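Long-range contact in structural protein ORF273 (Acidianus two-tailed virus, PDB 4ART), which is a virion protein of an archaeal virus, probably serving a structural role in the particle, with a thermo- and acid-stable fold: residues Phe57-Arg63 / Ile87-Thr93. Coordinates in Å, arbitrary orientation, origin at the centre of the assembly. Numbering follows the deposited sequence.
Sequences FYYYILR and IYAFVET
I61, A89 and V91 form the apolar centre on one face of a two-stranded antiparallel pairing: I61 CB lies 4.0 Å from A89 CB, and I61 CD1 reaches V91 CG2 at 3.9 Å. Helix 23-44 covers this face, packing L31, I34 and V35 on I61; Y59 extends it, with Y59 CB 3.9 Å from V91 CB. The other face carries the aromatic cluster of Y58, Y60 and F90, with E92 beside Y58. F90 (chi1 t) sits between Y58 and Y60 (both chi1 m) and meets each ring rim to rim, its centroid 5.9 Å from that of Y58 and 6.0 Å from that of Y60, while I87 CD1 makes a CH-pi contact 3.7 Å from the Y60 ring centroid. Y58-L62 and, apart from Y88, I87-T93 are extended, their axes 4.5 Å apart at closest approach and their directions at 148°. Y58/E92 and Y60/F90 are non-hydrogen-bonded pairs; Y59/V91 is hydrogen-bonded through Y59 N to V91 O (3.0 Å) and V91 N to Y59 O (2.8 Å). In the mixed sheet of this new fold, strand 58-62 lies between 67-69 and 87-96, which runs parallel to 139-146 beyond. I61 N donates to A89 O (2.8 Å), but I61 O accepts from both Y88 N (2.8 Å) and A89 N (3.0 Å): a classic beta bulge, with Y88 at phi/psi -107/-36, that shifts the register so L62 pairs with I87. Beyond it the R63 guanidinium stacks flat on Y88, R63 CZ 4.4 Å from the ring centroid in a cation-pi contact. At the opposite end T93 N donates to F57 O (2.6 Å), E92 OE1 is hydrogen-bonded to Y140 OH of strand 139-146, and a glycerol, probably from the crystallisation liquor, hydrogen-bonds to Y58 O.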
ATOM      1  N   PHE A  57      -7.777  10.231   7.936  1.00 49.76           N
ATOM      2  CA  PHE A  57      -7.524   9.807   6.563  1.00 47.28           C
ATOM      3  C   PHE A  57      -8.777   9.375   5.802  1.00 46.03           C
ATOM      4  O   PHE A  57      -8.795   9.488   4.580  1.00 44.64           O
ATOM      5  CB  PHE A  57      -6.422   8.742   6.496  1.00 49.75           C
ATOM      6  CG  PHE A  57      -5.116   9.247   7.072  1.00 53.98           C
ATOM      7  CD1 PHE A  57      -4.866   9.180   8.435  1.00 58.74           C
ATOM      8  CD2 PHE A  57      -4.159   9.849   6.259  1.00 57.54           C
ATOM      9  CE1 PHE A  57      -3.684   9.698   8.972  1.00 63.56           C
ATOM     10  CE2 PHE A  57      -2.973  10.352   6.797  1.00 59.94           C
ATOM     11  CZ  PHE A  57      -2.739  10.265   8.147  1.00 61.24           C
ATOM     12  N   TYR A  58      -9.815   8.903   6.505  1.00 39.53           N
ATOM     13  CA  TYR A  58     -11.033   8.418   5.865  1.00 37.71           C
ATOM     14  C   TYR A  58     -12.250   9.215   6.278  1.00 38.56           C
ATOM     15  O   TYR A  58     -12.410   9.526   7.459  1.00 39.61           O
ATOM     16  CB  TYR A  58     -11.237   6.912   6.115  1.00 39.64           C
ATOM     17  CG  TYR A  58     -10.082   6.060   5.631  1.00 41.99           C
ATOM     18  CD1 TYR A  58      -9.958   5.718   4.291  1.00 42.68           C
ATOM     19  CD2 TYR A  58      -9.092   5.630   6.510  1.00 44.66           C
ATOM     20  CE1 TYR A  58      -8.882   4.961   3.834  1.00 44.05           C
ATOM     21  CE2 TYR A  58      -8.008   4.870   6.064  1.00 46.79           C
ATOM     22  CZ  TYR A  58      -7.914   4.526   4.728  1.00 55.26           C
ATOM     23  OH  TYR A  58      -6.848   3.785   4.281  1.00 61.05           O
ATOM     24  N   TYR A  59     -13.096   9.556   5.301  1.00 29.82           N
ATOM     25  CA  TYR A  59     -14.299  10.332   5.562  1.00 29.79           C
ATOM     26  C   TYR A  59     -15.472   9.856   4.749  1.00 33.23           C
ATOM     27  O   TYR A  59     -15.297   9.263   3.686  1.00 31.04           O
ATOM     28  CB  TYR A  59     -14.104  11.803   5.169  1.00 31.28           C
ATOM     29  CG  TYR A  59     -12.976  12.529   5.847  1.00 33.98           C
ATOM     30  CD1 TYR A  59     -13.195  13.261   7.011  1.00 36.56           C
ATOM     31  CD2 TYR A  59     -11.715  12.602   5.257  1.00 35.01           C
ATOM     32  CE1 TYR A  59     -12.165  13.968   7.620  1.00 37.53           C
ATOM     33  CE2 TYR A  59     -10.678  13.302   5.860  1.00 37.03           C
ATOM     34  CZ  TYR A  59     -10.914  13.994   7.030  1.00 46.51           C
ATOM     35  OH  TYR A  59      -9.903  14.701   7.595  1.00 56.31           O
ATOM     36  N   TYR A  60     -16.679  10.209   5.209  1.00 32.23           N
ATOM     37  CA  TYR A  60     -17.884  10.023   4.423  1.00 31.93           C
ATOM     38  C   TYR A  60     -18.480  11.402   4.132  1.00 37.46           C
ATOM     39  O   TYR A  60     -18.462  12.283   4.991  1.00 39.23           O
ATOM     40  CB  TYR A  60     -18.932   9.193   5.159  1.00 33.82           C
ATOM     41  CG  TYR A  60     -18.525   7.776   5.519  1.00 35.16           C
ATOM     42  CD1 TYR A  60     -18.016   6.909   4.559  1.00 35.54           C
ATOM     43  CD2 TYR A  60     -18.780   7.261   6.785  1.00 37.47           C
ATOM     44  CE1 TYR A  60     -17.698   5.583   4.877  1.00 36.32           C
ATOM     45  CE2 TYR A  60     -18.483   5.941   7.106  1.00 38.21           C
ATOM     46  CZ  TYR A  60     -17.922   5.108   6.156  1.00 41.72           C
ATOM     47  OH  TYR A  60     -17.612   3.810   6.494  1.00 42.07           O
ATOM     48  N   ILE A  61     -19.010  11.582   2.934  1.00 32.68           N
ATOM     49  CA  ILE A  61     -19.740  12.781   2.571  1.00 31.39           C
ATOM     50  C   ILE A  61     -21.167  12.306   2.415  1.00 32.47           C
ATOM     51  O   ILE A  61     -21.432  11.325   1.704  1.00 29.48           O
ATOM     52  CB  ILE A  61     -19.217  13.588   1.339  1.00 32.79           C
ATOM     53  CG1 ILE A  61     -17.727  13.949   1.511  1.00 33.70           C
ATOM     54  CG2 ILE A  61     -20.055  14.866   1.118  1.00 31.83           C
ATOM     55  CD1 ILE A  61     -17.061  14.625   0.299  1.00 30.55           C
ATOM     56  N   LEU A  62     -22.069  12.966   3.144  1.00 29.51           N
ATOM     57  CA  LEU A  62     -23.479  12.646   3.139  1.00 30.12           C
ATOM     58  C   LEU A  62     -24.157  13.336   1.979  1.00 36.74           C
ATOM     59  O   LEU A  62     -23.566  14.220   1.333  1.00 35.31           O
ATOM     60  CB  LEU A  62     -24.144  12.972   4.499  1.00 31.12           C
ATOM     61  CG  LEU A  62     -23.736  12.105   5.707  1.00 36.52           C
ATOM     62  CD1 LEU A  62     -24.725  12.241   6.841  1.00 38.02           C
ATOM     63  CD2 LEU A  62     -23.310  10.686   5.347  1.00 35.59           C
ATOM     64  N   ARG A  63     -25.370  12.893   1.666  1.00 36.36           N
ATOM     65  CA  ARG A  63     -26.134  13.384   0.527  1.00 38.09           C
ATOM     66  C   ARG A  63     -26.448  14.903   0.695  1.00 40.43           C
ATOM     67  O   ARG A  63     -26.569  15.605  -0.292  1.00 39.96           O
ATOM     68  CB  ARG A  63     -27.383  12.471   0.362  1.00 44.68           C
ATOM     69  CG  ARG A  63     -28.120  12.547  -0.964  1.00 58.62           C
ATOM     70  CD  ARG A  63     -27.411  11.953  -2.167  1.00 68.41           C
ATOM     71  NE  ARG A  63     -28.085  12.313  -3.421  1.00 69.96           N
ATOM     72  CZ  ARG A  63     -27.933  13.470  -4.066  1.00 83.35           C
ATOM     73  NH1 ARG A  63     -27.120  14.407  -3.584  1.00 61.83           N
ATOM     74  NH2 ARG A  63     -28.600  13.703  -5.191  1.00 76.42           N
ATOM     75  N   ILE A  87     -24.725   7.900   3.279  1.00 35.74           N
ATOM     76  CA  ILE A  87     -23.384   8.032   2.699  1.00 31.12           C
ATOM     77  C   ILE A  87     -23.479   8.161   1.180  1.00 36.73           C
ATOM     78  O   ILE A  87     -24.020   7.273   0.512  1.00 38.84           O
ATOM     79  CB  ILE A  87     -22.439   6.885   3.150  1.00 31.77           C
ATOM     80  CG1 ILE A  87     -22.276   6.892   4.677  1.00 32.11           C
ATOM     81  CG2 ILE A  87     -21.061   6.989   2.429  1.00 29.09           C
ATOM     82  CD1 ILE A  87     -21.776   5.622   5.272  1.00 32.08           C
ATOM     83  N   TYR A  88     -22.942   9.262   0.645  1.00 30.85           N
ATOM     84  CA  TYR A  88     -22.958   9.591  -0.780  1.00 29.98           C
ATOM     85  C   TYR A  88     -21.564   9.418  -1.431  1.00 33.26           C
ATOM     86  O   TYR A  88     -21.463   9.013  -2.596  1.00 31.97           O
ATOM     87  CB  TYR A  88     -23.436  11.038  -0.935  1.00 31.69           C
ATOM     88  CG  TYR A  88     -23.599  11.525  -2.356  1.00 34.38           C
ATOM     89  CD1 TYR A  88     -24.382  10.822  -3.266  1.00 37.39           C
ATOM     90  CD2 TYR A  88     -23.042  12.733  -2.769  1.00 35.41           C
ATOM     91  CE1 TYR A  88     -24.599  11.306  -4.558  1.00 38.27           C
ATOM     92  CE2 TYR A  88     -23.256  13.228  -4.063  1.00 37.33           C
ATOM     93  CZ  TYR A  88     -24.035  12.509  -4.949  1.00 43.55           C
ATOM     94  OH  TYR A  88     -24.248  12.975  -6.218  1.00 50.33           O
ATOM     95  N   ALA A  89     -20.501   9.746  -0.681  1.00 30.37           N
ATOM     96  CA  ALA A  89     -19.116   9.651  -1.144  1.00 28.71           C
ATOM     97  C   ALA A  89     -18.210   9.179  -0.033  1.00 32.40           C
ATOM     98  O   ALA A  89     -18.413   9.536   1.137  1.00 32.80           O
ATOM     99  CB  ALA A  89     -18.631  10.999  -1.681  1.00 28.36           C
ATOM    100  N   PHE A  90     -17.217   8.358  -0.399  1.00 28.97           N
ATOM    101  CA  PHE A  90     -16.188   7.843   0.510  1.00 28.20           C
ATOM    102  C   PHE A  90     -14.886   8.556   0.148  1.00 29.52           C
ATOM    103  O   PHE A  90     -14.555   8.653  -1.020  1.00 27.82           O
ATOM    104  CB  PHE A  90     -16.050   6.322   0.365  1.00 29.99           C
ATOM    105  CG  PHE A  90     -14.943   5.703   1.179  1.00 31.50           C
ATOM    106  CD1 PHE A  90     -15.045   5.603   2.561  1.00 36.26           C
ATOM    107  CD2 PHE A  90     -13.803   5.208   0.566  1.00 30.76           C
ATOM    108  CE1 PHE A  90     -14.022   5.021   3.314  1.00 38.35           C
ATOM    109  CE2 PHE A  90     -12.781   4.632   1.314  1.00 36.05           C
ATOM    110  CZ  PHE A  90     -12.900   4.515   2.685  1.00 36.75           C
ATOM    111  N   VAL A  91     -14.190   9.107   1.144  1.00 26.34           N
ATOM    112  CA  VAL A  91     -12.962   9.868   0.934  1.00 24.75           C
ATOM    113  C   VAL A  91     -11.786   9.131   1.572  1.00 31.92           C
ATOM    114  O   VAL A  91     -11.837   8.792   2.742  1.00 28.88           O
ATOM    115  CB  VAL A  91     -13.062  11.320   1.488  1.00 27.73           C
ATOM    116  CG1 VAL A  91     -11.840  12.150   1.106  1.00 26.58           C
ATOM    117  CG2 VAL A  91     -14.338  12.008   1.051  1.00 26.84           C
ATOM    118  N   GLU A  92     -10.722   8.909   0.789  1.00 32.38           N
ATOM    119  CA  GLU A  92      -9.469   8.332   1.252  1.00 33.54           C
ATOM    120  C   GLU A  92      -8.395   9.417   1.078  1.00 36.66           C
ATOM    121  O   GLU A  92      -8.135   9.873  -0.042  1.00 33.72           O
ATOM    122  CB  GLU A  92      -9.119   7.058   0.467  1.00 35.25           C
ATOM    123  CG  GLU A  92      -7.747   6.486   0.777  1.00 51.09           C
ATOM    124  CD  GLU A  92      -7.471   5.078   0.278  1.00 78.75           C
ATOM    125  OE1 GLU A  92      -8.298   4.526  -0.486  1.00 69.10           O
ATOM    126  OE2 GLU A  92      -6.410   4.525   0.652  1.00 77.71           O
ATOM    127  N   THR A  93      -7.779   9.825   2.184  1.00 34.67           N
ATOM    128  CA  THR A  93      -6.727  10.830   2.174  1.00 35.00           C
ATOM    129  C   THR A  93      -5.354  10.188   2.375  1.00 41.82           C
ATOM    130  O   THR A  93      -5.140   9.459   3.342  1.00 39.97           O
ATOM    131  CB  THR A  93      -7.023  11.918   3.197  1.00 44.83           C
ATOM    132  OG1 THR A  93      -8.359  12.365   2.987  1.00 49.59           O
ATOM    133  CG2 THR A  93      -6.058  13.091   3.101  1.00 45.68           C
TER